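Local coordinates for surface protein SPB1 (Streptococcus agalactiae, PDB 4UZG), which forms the backbone of the group B streptococcus pilus 2b, its subunits probably being joined into a fibre by sortase, at residues Ile95-Thr100 with Asn121-Thr126. Numbering follows the deposited sequence.
Sequences IPWAAT and NTITVT
Ile-95 and Ile-123 meet tip to tip, CD1 of Ile-95 lying 3.7 Å from CG2 of Ile-123. Both residues point their CB toward the opposite segment. In Ile-123, CG2 is anti to the backbone N and CG1 is anti to the carbonyl carbon (chi1 -64°). This splits the branches: CG2 packs against CD1 of Ile-95, while CD1, at the end of the CG1 arm, comes 4.2 Å from CZ3 of Trp-97. The indole meets that methyl obliquely. Within its own segment, CG2 of Ile-95 lies in plane at the indole edge.

The amide of Asn-121 lies beside the indole at van der Waals distance and makes no hydrogen bond to it. Its ND2 is 4.2 Å from CZ2 of Trp-97, again oblique to the ring. ND2 is hydrogen-bonded to O of Lys-118. Tyr-38 meets the indole edge-to-face, and Ile-61 also touches it.

No hydrogen bond links the segments, and the CA atoms of Ile-95 and Ile-123 stay 9.4 Å apart. The backbones pair elsewhere: Ile-95 with Tyr-38, Asn-121 with Ala-26. All four touching residues are buried. The end of strand 90-96 and the loop after it face strand 121-131 through mostly apolar side chains, consistent with the packing between layers of a beta sandwich, as in the immunoglobulin-like domains of Gram-positive pilins.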
ATOM      1  N   ILE A  95      20.341  17.202  -2.498  1.00  7.13           N
ATOM      2  CA  ILE A  95      21.295  17.177  -1.398  1.00  7.12           C
ATOM      3  C   ILE A  95      22.608  17.813  -1.903  1.00  7.61           C
ATOM      4  O   ILE A  95      23.305  17.235  -2.730  1.00  7.50           O
ATOM      5  CB  ILE A  95      21.574  15.745  -0.920  1.00  7.41           C
ATOM      6  CG1 ILE A  95      20.272  15.061  -0.480  1.00  8.22           C
ATOM      7  CG2 ILE A  95      22.607  15.765   0.206  1.00  8.38           C
ATOM      8  CD1 ILE A  95      20.429  13.597  -0.105  1.00  9.17           C
ATOM      9  N   PRO A  96      22.952  19.010  -1.417  1.00  7.73           N
ATOM     10  CA  PRO A  96      24.241  19.587  -1.815  1.00  8.47           C
ATOM     11  C   PRO A  96      25.381  18.719  -1.270  1.00  7.47           C
ATOM     12  O   PRO A  96      25.314  18.215  -0.150  1.00  8.28           O
ATOM     13  CB  PRO A  96      24.216  20.995  -1.198  1.00 10.67           C
ATOM     14  CG  PRO A  96      23.297  20.895  -0.059  1.00 11.84           C
ATOM     15  CD  PRO A  96      22.232  19.894  -0.485  1.00  9.37           C
ATOM     16  N   TRP A  97      26.427  18.579  -2.073  1.00  7.67           N
ATOM     17  CA  TRP A  97      27.488  17.613  -1.799  1.00  7.52           C
ATOM     18  C   TRP A  97      28.843  18.288  -1.616  1.00  8.44           C
ATOM     19  O   TRP A  97      29.786  17.673  -1.109  1.00  8.85           O
ATOM     20  CB  TRP A  97      27.558  16.599  -2.955  1.00  7.78           C
ATOM     21  CG  TRP A  97      28.008  15.237  -2.543  1.00  6.99           C
ATOM     22  CD1 TRP A  97      29.163  14.610  -2.903  1.00  7.48           C
ATOM     23  CD2 TRP A  97      27.294  14.317  -1.708  1.00  6.64           C
ATOM     24  NE1 TRP A  97      29.215  13.368  -2.343  1.00  7.99           N
ATOM     25  CE2 TRP A  97      28.087  13.164  -1.602  1.00  7.41           C
ATOM     26  CE3 TRP A  97      26.061  14.356  -1.066  1.00  7.32           C
ATOM     27  CZ2 TRP A  97      27.686  12.050  -0.866  1.00  8.66           C
ATOM     28  CZ3 TRP A  97      25.666  13.255  -0.322  1.00  7.88           C
ATOM     29  CH2 TRP A  97      26.471  12.119  -0.235  1.00  9.10           C
ATOM     30  N   ALA A  98      28.946  19.545  -2.037  1.00  9.02           N
ATOM     31  CA  ALA A  98      30.197  20.290  -1.942  1.00 10.33           C
ATOM     32  C   ALA A  98      29.845  21.762  -1.891  1.00 11.60           C
ATOM     33  O   ALA A  98      28.764  22.168  -2.327  1.00 12.65           O
ATOM     34  CB  ALA A  98      31.122  19.989  -3.148  1.00 11.01           C
ATOM     35  N   ALA A  99      30.775  22.578  -1.398  1.00 12.85           N
ATOM     36  CA  ALA A  99      30.532  24.005  -1.242  1.00 15.54           C
ATOM     37  C   ALA A  99      30.457  24.736  -2.574  1.00 16.65           C
ATOM     38  O   ALA A  99      29.831  25.790  -2.652  1.00 19.26           O
ATOM     39  CB  ALA A  99      31.607  24.645  -0.361  1.00 17.26           C
ATOM     40  N   THR A 100      31.130  24.215  -3.599  1.00 16.78           N
ATOM     41  CA  THR A 100      31.124  24.809  -4.948  1.00 18.17           C
ATOM     42  C   THR A 100      31.056  23.704  -6.002  1.00 18.08           C
ATOM     43  O   THR A 100      31.288  22.535  -5.685  1.00 17.62           O
ATOM     44  CB  THR A 100      32.382  25.647  -5.228  1.00 19.63           C
ATOM     45  OG1 THR A 100      33.537  24.801  -5.228  1.00 20.24           O
ATOM     46  CG2 THR A 100      32.545  26.745  -4.198  1.00 20.12           C
ATOM     47  N   ASN A 121      29.236   6.641   0.530  1.00  8.19           N
ATOM     48  CA  ASN A 121      28.086   6.897   1.373  1.00  7.39           C
ATOM     49  C   ASN A 121      26.808   6.300   0.822  1.00  7.16           C
ATOM     50  O   ASN A 121      26.631   6.172  -0.389  1.00  8.21           O
ATOM     51  CB  ASN A 121      27.921   8.402   1.558  1.00  7.77           C
ATOM     52  CG  ASN A 121      29.032   8.986   2.385  1.00  8.24           C
ATOM     53  OD1 ASN A 121      29.050   8.817   3.595  1.00 10.76           O
ATOM     54  ND2 ASN A 121      29.971   9.653   1.740  1.00 11.08           N
ATOM     55  N   THR A 122      25.901   5.982   1.739  1.00  7.01           N
ATOM     56  CA  THR A 122      24.548   5.601   1.404  1.00  6.81           C
ATOM     57  C   THR A 122      23.604   6.752   1.735  1.00  6.35           C
ATOM     58  O   THR A 122      23.579   7.241   2.868  1.00  7.57           O
ATOM     59  CB  THR A 122      24.116   4.361   2.188  1.00  7.88           C
ATOM     60  OG1 THR A 122      24.954   3.267   1.803  1.00  9.25           O
ATOM     61  CG2 THR A 122      22.661   4.011   1.904  1.00  8.19           C
ATOM     62  N   ILE A 123      22.819   7.164   0.751  1.00  6.14           N
ATOM     63  CA  ILE A 123      21.740   8.117   0.947  1.00  6.26           C
ATOM     64  C   ILE A 123      20.468   7.328   1.177  1.00  6.00           C
ATOM     65  O   ILE A 123      20.135   6.450   0.393  1.00  6.92           O
ATOM     66  CB  ILE A 123      21.581   9.028  -0.282  1.00  6.73           C
ATOM     67  CG1 ILE A 123      22.830   9.890  -0.500  1.00  8.44           C
ATOM     68  CG2 ILE A 123      20.341   9.913  -0.133  1.00  8.67           C
ATOM     69  CD1 ILE A 123      22.869  10.596  -1.872  1.00  9.43           C
ATOM     70  N   THR A 124      19.763   7.638   2.261  1.00  6.04           N
ATOM     71  CA  THR A 124      18.475   7.014   2.542  1.00  6.27           C
ATOM     72  C   THR A 124      17.437   8.121   2.710  1.00  6.74           C
ATOM     73  O   THR A 124      17.652   9.078   3.447  1.00  7.63           O
ATOM     74  CB  THR A 124      18.507   6.119   3.812  1.00  7.59           C
ATOM     75  OG1 THR A 124      19.616   5.227   3.719  1.00  8.64           O
ATOM     76  CG2 THR A 124      17.244   5.321   3.962  1.00  9.22           C
ATOM     77  N   VAL A 125      16.296   7.955   2.045  1.00  6.67           N
ATOM     78  CA  VAL A 125      15.139   8.808   2.264  1.00  7.06           C
ATOM     79  C   VAL A 125      13.985   7.910   2.675  1.00  7.04           C
ATOM     80  O   VAL A 125      13.585   7.027   1.917  1.00  8.36           O
ATOM     81  CB  VAL A 125      14.756   9.610   0.999  1.00  7.74           C
ATOM     82  CG1 VAL A 125      13.483  10.436   1.231  1.00  9.53           C
ATOM     83  CG2 VAL A 125      15.897  10.503   0.534  1.00  8.55           C
ATOM     84  N   THR A 126      13.438   8.142   3.856  1.00  6.97           N
ATOM     85  CA  THR A 126      12.206   7.491   4.240  1.00  7.39           C
ATOM     86  C   THR A 126      11.097   8.529   4.232  1.00  6.83           C
ATOM     87  O   THR A 126      11.319   9.710   4.514  1.00  8.12           O
ATOM     88  CB  THR A 126      12.291   6.842   5.611  1.00  8.94           C
ATOM     89  OG1 THR A 126      12.478   7.833   6.619  1.00 11.69           O
ATOM     90  CG2 THR A 126      13.394   5.829   5.675  1.00 10.68           C
TER